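Local coordinates for protein spartin (Homo sapiens, PDB 4U7I) that acts as a lipophagy receptor and lipid transfer protein for lipid droplet turnover, its MIT domain binding the ESCRT-III protein IST1, at residues K23-D28 against N38-G43; Q42-L47 against N81-L86; R49-S54 against K74-L79. All blocks are in the same frame, centred on the assembly; numbering follows the deposited sequence.

Contact 1. Residues K23-D28 against N38-G43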
ATOM      1  N   LYS A  23      -1.168  -9.899   2.174  1.00 27.55           N
ATOM      2  CA  LYS A  23      -0.906 -10.896   3.216  1.00 26.39           C
ATOM      3  C   LYS A  23      -1.489 -10.415   4.545  1.00 23.98           C
ATOM      4  O   LYS A  23      -2.111 -11.182   5.293  1.00 23.88           O
ATOM      5  CB  LYS A  23       0.589 -11.164   3.367  1.00 28.18           C
ATOM      6  CG  LYS A  23       1.193 -11.931   2.216  1.00 28.15           C
ATOM      7  CD  LYS A  23       2.700 -12.092   2.401  1.00 30.13           C
ATOM      8  CE  LYS A  23       3.044 -12.799   3.696  1.00 39.90           C
ATOM      9  NZ  LYS A  23       2.581 -14.213   3.673  1.00 40.83           N
ATOM     10  N   GLY A  24      -1.293  -9.139   4.830  1.00 22.42           N
ATOM     11  CA  GLY A  24      -1.820  -8.565   6.055  1.00 21.05           C
ATOM     12  C   GLY A  24      -3.331  -8.712   6.113  1.00 25.69           C
ATOM     13  O   GLY A  24      -3.878  -9.130   7.132  1.00 23.73           O
ATOM     14  N   LEU A  25      -4.009  -8.355   5.028  1.00 20.22           N
ATOM     15  CA  LEU A  25      -5.480  -8.472   4.998  1.00 21.69           C
ATOM     16  C   LEU A  25      -5.936  -9.928   5.101  1.00 26.52           C
ATOM     17  O   LEU A  25      -6.901 -10.228   5.801  1.00 24.67           O
ATOM     18  CB  LEU A  25      -6.054  -7.852   3.728  1.00 24.21           C
ATOM     19  CG  LEU A  25      -6.077  -6.330   3.729  1.00 22.87           C
ATOM     20  CD1 LEU A  25      -6.210  -5.848   2.301  1.00 25.01           C
ATOM     21  CD2 LEU A  25      -7.248  -5.849   4.593  1.00 24.08           C
ATOM     22  N   ASN A  26      -5.251 -10.842   4.409  1.00 25.19           N
ATOM     23  CA  ASN A  26      -5.598 -12.258   4.545  1.00 24.45           C
ATOM     24  C   ASN A  26      -5.532 -12.720   5.995  1.00 25.58           C
ATOM     25  O   ASN A  26      -6.439 -13.411   6.478  1.00 28.13           O
ATOM     26  CB  ASN A  26      -4.670 -13.166   3.714  1.00 26.91           C
ATOM     27  CG  ASN A  26      -5.003 -13.164   2.240  1.00 31.12           C
ATOM     28  OD1 ASN A  26      -6.016 -12.605   1.817  1.00 28.86           O
ATOM     29  ND2 ASN A  26      -4.148 -13.809   1.441  1.00 30.72           N
ATOM     30  N   THR A  27      -4.446 -12.373   6.686  1.00 26.19           N
ATOM     31  CA  THR A  27      -4.266 -12.858   8.054  1.00 24.17           C
ATOM     32  C   THR A  27      -5.198 -12.138   9.012  1.00 23.08           C
ATOM     33  O   THR A  27      -5.686 -12.712   9.984  1.00 28.05           O
ATOM     34  CB  THR A  27      -2.799 -12.714   8.529  1.00 25.12           C
ATOM     35  OG1 THR A  27      -2.330 -11.384   8.306  1.00 30.47           O
ATOM     36  CG2 THR A  27      -1.931 -13.655   7.708  1.00 33.85           C
ATOM     37  N   ASP A  28      -5.454 -10.878   8.719  1.00 18.41           N
ATOM     38  CA  ASP A  28      -6.396 -10.091   9.508  1.00 21.17           C
ATOM     39  C   ASP A  28      -7.804 -10.693   9.430  1.00 25.90           C
ATOM     40  O   ASP A  28      -8.496 -10.845  10.447  1.00 28.39           O
ATOM     41  CB  ASP A  28      -6.385  -8.645   9.002  1.00 24.01           C
ATOM     42  CG  ASP A  28      -6.859  -7.652  10.044  1.00 28.63           C
ATOM     43  OD1 ASP A  28      -7.525  -8.083  11.002  1.00 33.79           O
ATOM     44  OD2 ASP A  28      -6.567  -6.439   9.892  1.00 26.19           O
ATOM     45  N   ASN A  38       2.452  -7.473  11.499  1.00 24.93           N
ATOM     46  CA  ASN A  38       3.769  -7.682  10.898  1.00 30.65           C
ATOM     47  C   ASN A  38       3.783  -7.327   9.414  1.00 29.67           C
ATOM     48  O   ASN A  38       4.632  -6.568   8.950  1.00 26.17           O
ATOM     49  CB  ASN A  38       4.210  -9.128  11.068  1.00 33.17           C
ATOM     50  CG  ASN A  38       5.554  -9.402  10.423  1.00 47.41           C
ATOM     51  OD1 ASN A  38       6.432  -8.542  10.405  1.00 54.12           O
ATOM     52  ND2 ASN A  38       5.717 -10.603   9.881  1.00 56.12           N
ATOM     53  N   TYR A  39       2.846  -7.892   8.669  1.00 25.75           N
ATOM     54  CA  TYR A  39       2.787  -7.642   7.233  1.00 23.42           C
ATOM     55  C   TYR A  39       2.420  -6.208   6.946  1.00 22.62           C
ATOM     56  O   TYR A  39       2.968  -5.600   6.030  1.00 26.58           O
ATOM     57  CB  TYR A  39       1.806  -8.592   6.567  1.00 25.83           C
ATOM     58  CG  TYR A  39       2.163 -10.037   6.807  1.00 25.18           C
ATOM     59  CD1 TYR A  39       3.477 -10.468   6.743  1.00 25.83           C
ATOM     60  CD2 TYR A  39       1.187 -10.961   7.120  1.00 20.88           C
ATOM     61  CE1 TYR A  39       3.800 -11.794   6.981  1.00 33.60           C
ATOM     62  CE2 TYR A  39       1.494 -12.282   7.348  1.00 25.42           C
ATOM     63  CZ  TYR A  39       2.796 -12.696   7.283  1.00 33.92           C
ATOM     64  OH  TYR A  39       3.076 -14.022   7.532  1.00 37.26           O
ATOM     65  N   TYR A  40       1.495  -5.655   7.728  1.00 20.60           N
ATOM     66  CA  TYR A  40       1.093  -4.278   7.511  1.00 22.57           C
ATOM     67  C   TYR A  40       2.290  -3.343   7.660  1.00 24.17           C
ATOM     68  O   TYR A  40       2.464  -2.419   6.859  1.00 24.82           O
ATOM     69  CB  TYR A  40      -0.024  -3.860   8.478  1.00 22.05           C
ATOM     70  CG  TYR A  40      -1.407  -4.436   8.205  1.00 23.10           C
ATOM     71  CD1 TYR A  40      -1.825  -4.763   6.916  1.00 21.93           C
ATOM     72  CD2 TYR A  40      -2.302  -4.636   9.252  1.00 23.80           C
ATOM     73  CE1 TYR A  40      -3.110  -5.270   6.685  1.00 24.71           C
ATOM     74  CE2 TYR A  40      -3.570  -5.162   9.027  1.00 28.56           C
ATOM     75  CZ  TYR A  40      -3.966  -5.478   7.753  1.00 27.47           C
ATOM     76  OH  TYR A  40      -5.235  -5.993   7.549  1.00 24.60           O
ATOM     77  N   LYS A  41       3.108  -3.565   8.689  1.00 21.71           N
ATOM     78  CA  LYS A  41       4.264  -2.701   8.895  1.00 25.59           C
ATOM     79  C   LYS A  41       5.241  -2.837   7.734  1.00 28.82           C
ATOM     80  O   LYS A  41       5.846  -1.852   7.314  1.00 28.72           O
ATOM     81  CB  LYS A  41       4.955  -3.013  10.223  1.00 28.68           C
ATOM     82  CG  LYS A  41       4.178  -2.497  11.427  1.00 33.92           C
ATOM     83  CD  LYS A  41       4.913  -2.728  12.732  1.00 41.99           C
ATOM     84  CE  LYS A  41       4.892  -4.178  13.117  1.00 39.62           C
ATOM     85  N   GLN A  42       5.395  -4.046   7.205  1.00 26.79           N
ATOM     86  CA  GLN A  42       6.281  -4.208   6.059  1.00 27.98           C
ATOM     87  C   GLN A  42       5.691  -3.486   4.862  1.00 24.31           C
ATOM     88  O   GLN A  42       6.412  -2.832   4.111  1.00 29.08           O
ATOM     89  CB  GLN A  42       6.525  -5.684   5.738  1.00 26.59           C
ATOM     90  CG  GLN A  42       7.266  -6.400   6.842  1.00 29.60           C
ATOM     91  CD  GLN A  42       7.596  -7.821   6.481  1.00 38.04           C
ATOM     92  OE1 GLN A  42       8.407  -8.071   5.586  1.00 29.65           O
ATOM     93  NE2 GLN A  42       6.959  -8.770   7.168  1.00 31.32           N
ATOM     94  N   GLY A  43       4.372  -3.574   4.702  1.00 24.49           N
ATOM     95  CA  GLY A  43       3.720  -2.905   3.592  1.00 25.27           C
ATOM     96  C   GLY A  43       3.907  -1.396   3.673  1.00 27.56           C
ATOM     97  O   GLY A  43       4.189  -0.743   2.670  1.00 24.86           O
TER
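Polar contact between the helical segments K23-D28 and N38-G43 rests on one bond: the hydroxyl of Y40 donates to D28 OD2, with OH to OD2 at 2.7 Å. OD2 accepts through its anti lone pair, lies in the plane of the Y40 ring at its edge, and belongs to a carboxylate turned 61° from that ring. D28 CG stands anti to the backbone N (chi1 -157°), which carries the acid across to the tyrosine. The same OD2 forms a salt bridge with R85, so two donors grip one oxygen, which probably helps to keep the acid ionised.

Aromatic contacts centre on Y39. The K23 chain bends at chi3 and chi4 and folds over one ring face, its CE 3.7 Å from the Y39 ring centroid in a CH-pi contact. K23 NZ sits off-centre, 4.4 Å from that centroid, as a cation-pi partner. T27 reaches the ring's edge instead, CG2 lying 3.7 Å from Y39 CE2. The Y39 hydroxyl is hydrogen-bonded to E35.

Close backbone packing comes from G24, the residue nearest Y39 in the register. Y39 CB rests against G24 N at 3.6 Å, and the Y40 ring lies obliquely on the G24 backbone, Y40 CE1 3.5 Å from G24 C. The L25 methyl CD2 touches the Y40 hydroxyl.

The axes of the two segments come within 8.4 Å and run antiparallel at 161°; the contact pairs helices 5-29 and 33-51, the first two of the MIT three-helix bundle, while helix 63-90 adds V82 and R85 against Y40 and L89 against D28.

Contact 2. Residues Q42-L47 against N81-L86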
ATOM      1  N   GLN A  42       5.395  -4.046   7.205  1.00 26.79           N
ATOM      2  CA  GLN A  42       6.281  -4.208   6.059  1.00 27.98           C
ATOM      3  C   GLN A  42       5.691  -3.486   4.862  1.00 24.31           C
ATOM      4  O   GLN A  42       6.412  -2.832   4.111  1.00 29.08           O
ATOM      5  CB  GLN A  42       6.525  -5.684   5.738  1.00 26.59           C
ATOM      6  CG  GLN A  42       7.266  -6.400   6.842  1.00 29.60           C
ATOM      7  CD  GLN A  42       7.596  -7.821   6.481  1.00 38.04           C
ATOM      8  OE1 GLN A  42       8.407  -8.071   5.586  1.00 29.65           O
ATOM      9  NE2 GLN A  42       6.959  -8.770   7.168  1.00 31.32           N
ATOM     10  N   GLY A  43       4.372  -3.574   4.702  1.00 24.49           N
ATOM     11  CA  GLY A  43       3.720  -2.905   3.592  1.00 25.27           C
ATOM     12  C   GLY A  43       3.907  -1.396   3.673  1.00 27.56           C
ATOM     13  O   GLY A  43       4.189  -0.743   2.670  1.00 24.86           O
ATOM     14  N   ILE A  44       3.764  -0.843   4.876  1.00 24.57           N
ATOM     15  CA  ILE A  44       3.958   0.594   5.091  1.00 22.70           C
ATOM     16  C   ILE A  44       5.339   1.042   4.610  1.00 26.92           C
ATOM     17  O   ILE A  44       5.459   2.083   3.966  1.00 29.36           O
ATOM     18  CB  ILE A  44       3.751   0.962   6.582  1.00 25.84           C
ATOM     19  CG1 ILE A  44       2.259   0.905   6.910  1.00 29.10           C
ATOM     20  CG2 ILE A  44       4.294   2.348   6.877  1.00 27.40           C
ATOM     21  CD1 ILE A  44       1.920   1.072   8.384  1.00 29.15           C
ATOM     22  N   GLY A  45       6.370   0.246   4.886  1.00 26.38           N
ATOM     23  CA  GLY A  45       7.722   0.589   4.472  1.00 28.64           C
ATOM     24  C   GLY A  45       7.814   0.733   2.963  1.00 32.65           C
ATOM     25  O   GLY A  45       8.378   1.703   2.445  1.00 32.46           O
ATOM     26  N   HIS A  46       7.252  -0.236   2.250  1.00 28.59           N
ATOM     27  CA  HIS A  46       7.273  -0.191   0.793  1.00 25.64           C
ATOM     28  C   HIS A  46       6.415   0.948   0.261  1.00 27.70           C
ATOM     29  O   HIS A  46       6.806   1.612  -0.706  1.00 29.53           O
ATOM     30  CB  HIS A  46       6.810  -1.524   0.214  1.00 25.14           C
ATOM     31  CG  HIS A  46       7.677  -2.670   0.625  1.00 28.70           C
ATOM     32  ND1 HIS A  46       8.988  -2.784   0.220  1.00 36.32           N
ATOM     33  CD2 HIS A  46       7.437  -3.730   1.427  1.00 26.28           C
ATOM     34  CE1 HIS A  46       9.517  -3.872   0.749  1.00 36.84           C
ATOM     35  NE2 HIS A  46       8.598  -4.465   1.488  1.00 31.18           N
ATOM     36  N   LEU A  47       5.253   1.181   0.872  1.00 26.47           N
ATOM     37  CA  LEU A  47       4.373   2.254   0.393  1.00 22.73           C
ATOM     38  C   LEU A  47       5.086   3.595   0.524  1.00 30.24           C
ATOM     39  O   LEU A  47       5.093   4.414  -0.405  1.00 28.46           O
ATOM     40  CB  LEU A  47       3.044   2.299   1.169  1.00 20.42           C
ATOM     41  CG  LEU A  47       2.126   1.094   0.943  1.00 22.80           C
ATOM     42  CD1 LEU A  47       1.107   1.012   2.050  1.00 23.66           C
ATOM     43  CD2 LEU A  47       1.437   1.225  -0.402  1.00 25.50           C
ATOM     44  N   ASN A  81      -5.183   3.695   4.651  1.00 29.86           N
ATOM     45  CA  ASN A  81      -5.980   2.579   5.178  1.00 28.68           C
ATOM     46  C   ASN A  81      -5.178   1.625   6.065  1.00 26.37           C
ATOM     47  O   ASN A  81      -5.671   1.195   7.115  1.00 25.04           O
ATOM     48  CB  ASN A  81      -6.618   1.793   4.036  1.00 31.08           C
ATOM     49  CG  ASN A  81      -7.616   2.623   3.252  1.00 38.14           C
ATOM     50  OD1 ASN A  81      -8.198   3.569   3.782  1.00 35.36           O
ATOM     51  ND2 ASN A  81      -7.809   2.284   1.985  1.00 33.85           N
ATOM     52  N   VAL A  82      -3.958   1.292   5.645  1.00 22.79           N
ATOM     53  CA  VAL A  82      -3.108   0.385   6.432  1.00 24.03           C
ATOM     54  C   VAL A  82      -2.730   1.028   7.761  1.00 23.24           C
ATOM     55  O   VAL A  82      -2.747   0.380   8.820  1.00 25.73           O
ATOM     56  CB  VAL A  82      -1.818  -0.012   5.670  1.00 25.95           C
ATOM     57  CG1 VAL A  82      -0.918  -0.884   6.540  1.00 26.69           C
ATOM     58  CG2 VAL A  82      -2.167  -0.756   4.387  1.00 26.66           C
ATOM     59  N   ARG A  83      -2.398   2.312   7.724  1.00 25.50           N
ATOM     60  CA  ARG A  83      -2.000   2.984   8.954  1.00 27.61           C
ATOM     61  C   ARG A  83      -3.156   3.029   9.954  1.00 27.67           C
ATOM     62  O   ARG A  83      -2.952   2.865  11.164  1.00 25.91           O
ATOM     63  CB  ARG A  83      -1.472   4.384   8.643  1.00 31.73           C
ATOM     64  CG  ARG A  83      -0.006   4.357   8.214  1.00 29.63           C
ATOM     65  CD  ARG A  83       0.588   5.745   8.020  1.00 42.10           C
ATOM     66  NE  ARG A  83       2.032   5.738   8.253  1.00 53.72           N
ATOM     67  CZ  ARG A  83       2.870   6.677   7.822  1.00 51.73           C
ATOM     68  NH1 ARG A  83       2.416   7.705   7.115  1.00 53.87           N
ATOM     69  NH2 ARG A  83       4.165   6.585   8.098  1.00 45.73           N
ATOM     70  N   THR A  84      -4.370   3.222   9.445  1.00 26.57           N
ATOM     71  CA  THR A  84      -5.552   3.220  10.305  1.00 25.96           C
ATOM     72  C   THR A  84      -5.751   1.843  10.938  1.00 28.26           C
ATOM     73  O   THR A  84      -5.917   1.721  12.158  1.00 30.73           O
ATOM     74  CB  THR A  84      -6.804   3.607   9.525  1.00 32.26           C
ATOM     75  OG1 THR A  84      -6.695   4.981   9.127  1.00 33.96           O
ATOM     76  CG2 THR A  84      -8.052   3.415  10.379  1.00 34.59           C
ATOM     77  N   ARG A  85      -5.731   0.804  10.114  1.00 24.85           N
ATOM     78  CA  ARG A  85      -5.960  -0.552  10.621  1.00 24.15           C
ATOM     79  C   ARG A  85      -4.868  -0.955  11.605  1.00 25.84           C
ATOM     80  O   ARG A  85      -5.127  -1.605  12.624  1.00 25.65           O
ATOM     81  CB  ARG A  85      -6.030  -1.555   9.466  1.00 23.36           C
ATOM     82  CG  ARG A  85      -6.327  -2.981   9.909  1.00 27.74           C
ATOM     83  CD  ARG A  85      -7.674  -3.059  10.642  1.00 27.92           C
ATOM     84  NE  ARG A  85      -7.994  -4.434  11.036  1.00 29.72           N
ATOM     85  CZ  ARG A  85      -9.075  -4.779  11.728  1.00 36.04           C
ATOM     86  NH1 ARG A  85      -9.935  -3.845  12.111  1.00 42.07           N
ATOM     87  NH2 ARG A  85      -9.295  -6.051  12.046  1.00 29.90           N
ATOM     88  N   LEU A  86      -3.639  -0.564  11.301  1.00 25.57           N
ATOM     89  CA  LEU A  86      -2.527  -0.895  12.184  1.00 24.14           C
ATOM     90  C   LEU A  86      -2.700  -0.273  13.563  1.00 24.23           C
ATOM     91  O   LEU A  86      -2.477  -0.925  14.583  1.00 32.46           O
ATOM     92  CB  LEU A  86      -1.209  -0.446  11.559  1.00 25.76           C
ATOM     93  CG  LEU A  86       0.022  -0.830  12.392  1.00 25.77           C
ATOM     94  CD1 LEU A  86       0.075  -2.330  12.649  1.00 24.88           C
ATOM     95  CD2 LEU A  86       1.295  -0.358  11.700  1.00 26.69           C
TER
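The guanidinium of R83 is the flat group nearest the interface, and I44 CG2 approaches it obliquely, on neither a face nor an edge. The aliphatic stem of R83 does the touching: the chain runs extended from CG to NE, and R83 CG meets I44 CD1 at 3.8 Å, the two side chains crossing at about a right angle.

I44 carries the contact. With CG1 anti to the carbonyl carbon (chi1 -73°) and CD1 extended beyond it (chi2 173°), it slides past V82 in the opposite direction, CG1 lying 3.7 Å from V82 CG1. That methyl stands anti to the backbone N of V82 and also touches I44 CD1. The tip of I44 goes on to L86, its CD1 3.7 Å from L86 CD2, so one methyl meets V82, R83 and L86 together. L47 adds a looser touch, CD1 to V82 CG2 at 4.4 Å.

No hydrogen bond crosses; the seam is apolar, with the R83 stem at its border. V82 also packs on V21 of helix 5-29, and V82 and L47 each receive aromatic packing from the bound peptide. The segment axes pass 10.2 Å apart, antiparallel at 152°; the contact pairs helices 33-51 and 63-90 in the three-helix bundle of the MIT domain.

Contact 3. Residues R49-S54 against K74-L79; sequences RGISIS and KMKETL
Near the C-terminal end of helix 33-51, G50 and I51 meet helical K74-L79, with I51 CA 6.7 Å from K76 CA, as part of the pairing of the second and third helices of the MIT domain. I51 CG1 stands anti to the carbonyl carbon (chi1 -70°), sending CD1 across to the backbone of the other helix, 3.7 Å from M75 C. The same methyl meets K76 CG at 3.6 Å and L79 CD2 at 3.7 Å. I51 and M75 slide past each other in opposite directions, CG1 alongside M75 CB, whereas K76 crosses I51 obliquely and lays its CG and CD along the CG2 branch.

M75 reaches past I51 to the backbone. Its chain bends at chi3 (-81°), bringing the CE methyl to 3.9 Å from G50 CA. S52 OG donates back to R49 O at 2.6 Å from above the carbonyl plane, while Q72 NE2 bonds G50 O and I53 O. K74 engages an acidic side chain of the bound peptide through NZ.

No hydrogen bond crosses between the segments: hydrocarbon groups meet one another and rest on backbone atoms, and even K76 contributes its aliphatic stem. Cohesion here therefore probably comes mainly from buried hydrocarbon.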
ATOM      1  N   ARG A  49       8.213   4.313   0.575  1.00 28.77           N
ATOM      2  CA  ARG A  49       9.309   4.499  -0.365  1.00 32.70           C
ATOM      3  C   ARG A  49       8.800   4.879  -1.749  1.00 32.82           C
ATOM      4  O   ARG A  49       9.336   5.785  -2.386  1.00 33.75           O
ATOM      5  CB  ARG A  49      10.156   3.236  -0.465  1.00 32.44           C
ATOM      6  CG  ARG A  49      11.343   3.398  -1.404  1.00 40.05           C
ATOM      7  CD  ARG A  49      12.254   2.191  -1.353  1.00 41.53           C
ATOM      8  NE  ARG A  49      11.598   0.998  -1.881  1.00 46.18           N
ATOM      9  CZ  ARG A  49      11.033   0.058  -1.129  1.00 46.36           C
ATOM     10  NH1 ARG A  49      11.040   0.168   0.193  1.00 39.39           N
ATOM     11  NH2 ARG A  49      10.466  -0.996  -1.701  1.00 40.44           N
ATOM     12  N   GLY A  50       7.787   4.163  -2.221  1.00 28.41           N
ATOM     13  CA  GLY A  50       7.218   4.416  -3.537  1.00 25.61           C
ATOM     14  C   GLY A  50       6.637   5.817  -3.631  1.00 31.04           C
ATOM     15  O   GLY A  50       6.783   6.496  -4.644  1.00 31.74           O
ATOM     16  N   ILE A  51       5.989   6.254  -2.558  1.00 27.59           N
ATOM     17  CA  ILE A  51       5.336   7.562  -2.524  1.00 28.66           C
ATOM     18  C   ILE A  51       6.377   8.680  -2.494  1.00 31.91           C
ATOM     19  O   ILE A  51       6.147   9.783  -3.002  1.00 29.36           O
ATOM     20  CB  ILE A  51       4.386   7.657  -1.308  1.00 26.04           C
ATOM     21  CG1 ILE A  51       3.181   6.746  -1.530  1.00 22.31           C
ATOM     22  CG2 ILE A  51       3.917   9.085  -1.078  1.00 34.02           C
ATOM     23  CD1 ILE A  51       2.415   6.398  -0.240  1.00 28.86           C
ATOM     24  N   SER A  52       7.545   8.385  -1.933  1.00 28.54           N
ATOM     25  CA  SER A  52       8.570   9.413  -1.720  1.00 28.32           C
ATOM     26  C   SER A  52       9.262   9.887  -3.000  1.00 34.90           C
ATOM     27  O   SER A  52       9.938  10.915  -2.991  1.00 38.43           O
ATOM     28  CB  SER A  52       9.629   8.889  -0.760  1.00 41.02           C
ATOM     29  OG  SER A  52      10.459   7.951  -1.424  1.00 38.35           O
ATOM     30  N   ILE A  53       9.108   9.142  -4.092  1.00 35.12           N
ATOM     31  CA  ILE A  53       9.824   9.461  -5.325  1.00 34.17           C
ATOM     32  C   ILE A  53       9.193  10.655  -6.047  1.00 30.31           C
ATOM     33  O   ILE A  53       8.013  10.627  -6.372  1.00 31.99           O
ATOM     34  CB  ILE A  53       9.859   8.247  -6.278  1.00 33.67           C
ATOM     35  CG1 ILE A  53      10.439   7.022  -5.558  1.00 35.36           C
ATOM     36  CG2 ILE A  53      10.619   8.598  -7.553  1.00 35.38           C
ATOM     37  CD1 ILE A  53      11.824   7.250  -4.999  1.00 37.98           C
ATOM     38  N   SER A  54       9.977  11.707  -6.267  1.00 33.02           N
ATOM     39  CA  SER A  54       9.504  12.893  -6.984  1.00 32.82           C
ATOM     40  C   SER A  54       9.016  12.481  -8.370  1.00 40.19           C
ATOM     41  O   SER A  54       9.722  11.768  -9.079  1.00 36.22           O
ATOM     42  CB  SER A  54      10.621  13.943  -7.085  1.00 35.14           C
ATOM     43  OG  SER A  54      10.212  15.079  -7.837  1.00 37.83           O
ATOM     44  N   LYS A  74      -2.480   5.342  -5.838  1.00 26.95           N
ATOM     45  CA  LYS A  74      -3.023   4.136  -5.221  1.00 29.03           C
ATOM     46  C   LYS A  74      -2.319   3.850  -3.908  1.00 28.46           C
ATOM     47  O   LYS A  74      -2.945   3.468  -2.914  1.00 29.26           O
ATOM     48  CB  LYS A  74      -2.876   2.930  -6.151  1.00 29.69           C
ATOM     49  CG  LYS A  74      -3.704   2.996  -7.423  1.00 36.40           C
ATOM     50  CD  LYS A  74      -5.187   3.023  -7.115  1.00 46.34           C
ATOM     51  CE  LYS A  74      -6.002   2.866  -8.387  1.00 53.67           C
ATOM     52  NZ  LYS A  74      -7.444   3.132  -8.146  1.00 59.85           N
ATOM     53  N   MET A  75      -1.004   4.027  -3.906  1.00 24.77           N
ATOM     54  CA  MET A  75      -0.219   3.742  -2.720  1.00 22.38           C
ATOM     55  C   MET A  75      -0.546   4.700  -1.582  1.00 26.71           C
ATOM     56  O   MET A  75      -0.586   4.287  -0.421  1.00 28.32           O
ATOM     57  CB  MET A  75       1.274   3.771  -3.062  1.00 24.52           C
ATOM     58  CG  MET A  75       1.697   2.545  -3.860  1.00 24.83           C
ATOM     59  SD  MET A  75       3.479   2.309  -3.949  1.00 30.35           S
ATOM     60  CE  MET A  75       3.880   3.461  -5.246  1.00 26.88           C
ATOM     61  N   LYS A  76      -0.807   5.973  -1.889  1.00 24.77           N
ATOM     62  CA  LYS A  76      -1.132   6.917  -0.822  1.00 24.38           C
ATOM     63  C   LYS A  76      -2.460   6.561  -0.167  1.00 27.44           C
ATOM     64  O   LYS A  76      -2.607   6.667   1.046  1.00 30.13           O
ATOM     65  CB  LYS A  76      -1.177   8.356  -1.348  1.00 28.67           C
ATOM     66  CG  LYS A  76       0.188   8.929  -1.588  1.00 33.73           C
ATOM     67  CD  LYS A  76       0.113  10.364  -2.044  1.00 42.27           C
ATOM     68  CE  LYS A  76      -0.417  10.457  -3.454  1.00 36.88           C
ATOM     69  NZ  LYS A  76      -0.470  11.885  -3.884  1.00 33.21           N
ATOM     70  N   GLU A  77      -3.416   6.122  -0.974  1.00 27.50           N
ATOM     71  CA  GLU A  77      -4.727   5.754  -0.456  1.00 27.17           C
ATOM     72  C   GLU A  77      -4.607   4.536   0.455  1.00 28.90           C
ATOM     73  O   GLU A  77      -5.185   4.479   1.540  1.00 30.75           O
ATOM     74  CB  GLU A  77      -5.682   5.468  -1.606  1.00 35.38           C
ATOM     75  CG  GLU A  77      -7.050   4.996  -1.185  1.00 44.70           C
ATOM     76  CD  GLU A  77      -8.045   5.063  -2.325  1.00 64.00           C
ATOM     77  OE1 GLU A  77      -7.746   5.754  -3.324  1.00 73.06           O
ATOM     78  OE2 GLU A  77      -9.115   4.427  -2.225  1.00 67.91           O
ATOM     79  N   THR A  78      -3.845   3.553   0.003  1.00 33.39           N
ATOM     80  CA  THR A  78      -3.677   2.339   0.773  1.00 26.01           C
ATOM     81  C   THR A  78      -2.864   2.597   2.027  1.00 27.89           C
ATOM     82  O   THR A  78      -3.154   2.033   3.085  1.00 31.74           O
ATOM     83  CB  THR A  78      -3.026   1.256  -0.092  1.00 24.40           C
ATOM     84  OG1 THR A  78      -4.008   0.795  -1.020  1.00 30.10           O
ATOM     85  CG2 THR A  78      -2.541   0.087   0.748  1.00 27.49           C
ATOM     86  N   LEU A  79      -1.868   3.469   1.928  1.00 26.03           N
ATOM     87  CA  LEU A  79      -1.060   3.794   3.101  1.00 28.87           C
ATOM     88  C   LEU A  79      -1.952   4.352   4.214  1.00 26.22           C
ATOM     89  O   LEU A  79      -1.792   3.997   5.385  1.00 27.69           O
ATOM     90  CB  LEU A  79       0.042   4.792   2.745  1.00 31.71           C
ATOM     91  CG  LEU A  79       0.846   5.374   3.911  1.00 29.52           C
ATOM     92  CD1 LEU A  79       1.609   4.295   4.665  1.00 33.14           C
ATOM     93  CD2 LEU A  79       1.806   6.444   3.424  1.00 30.19           C
TER

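Helix 33-51 takes part in all three contacts: it meets helix 5-29 in contact 1 and helix 63-90 in contacts 2 and 3. Contacts 1 and 2 share Q42 and G43, have centres about 8 Å apart, and are tied by the D28 OD2 to R85 NE salt bridge of 2.7 Å. Contact 3 is nested within the loop closed by contact 2, their centres about 10 Å apart, and L47 CD1 packs 3.7 Å from L79 CA. Contacts 1 and 3, with centres about 17 Å apart, do not touch. The bound IST1 peptide reaches residues of each contact, including D28, V82 and K74, so these seams adjoin its binding surface.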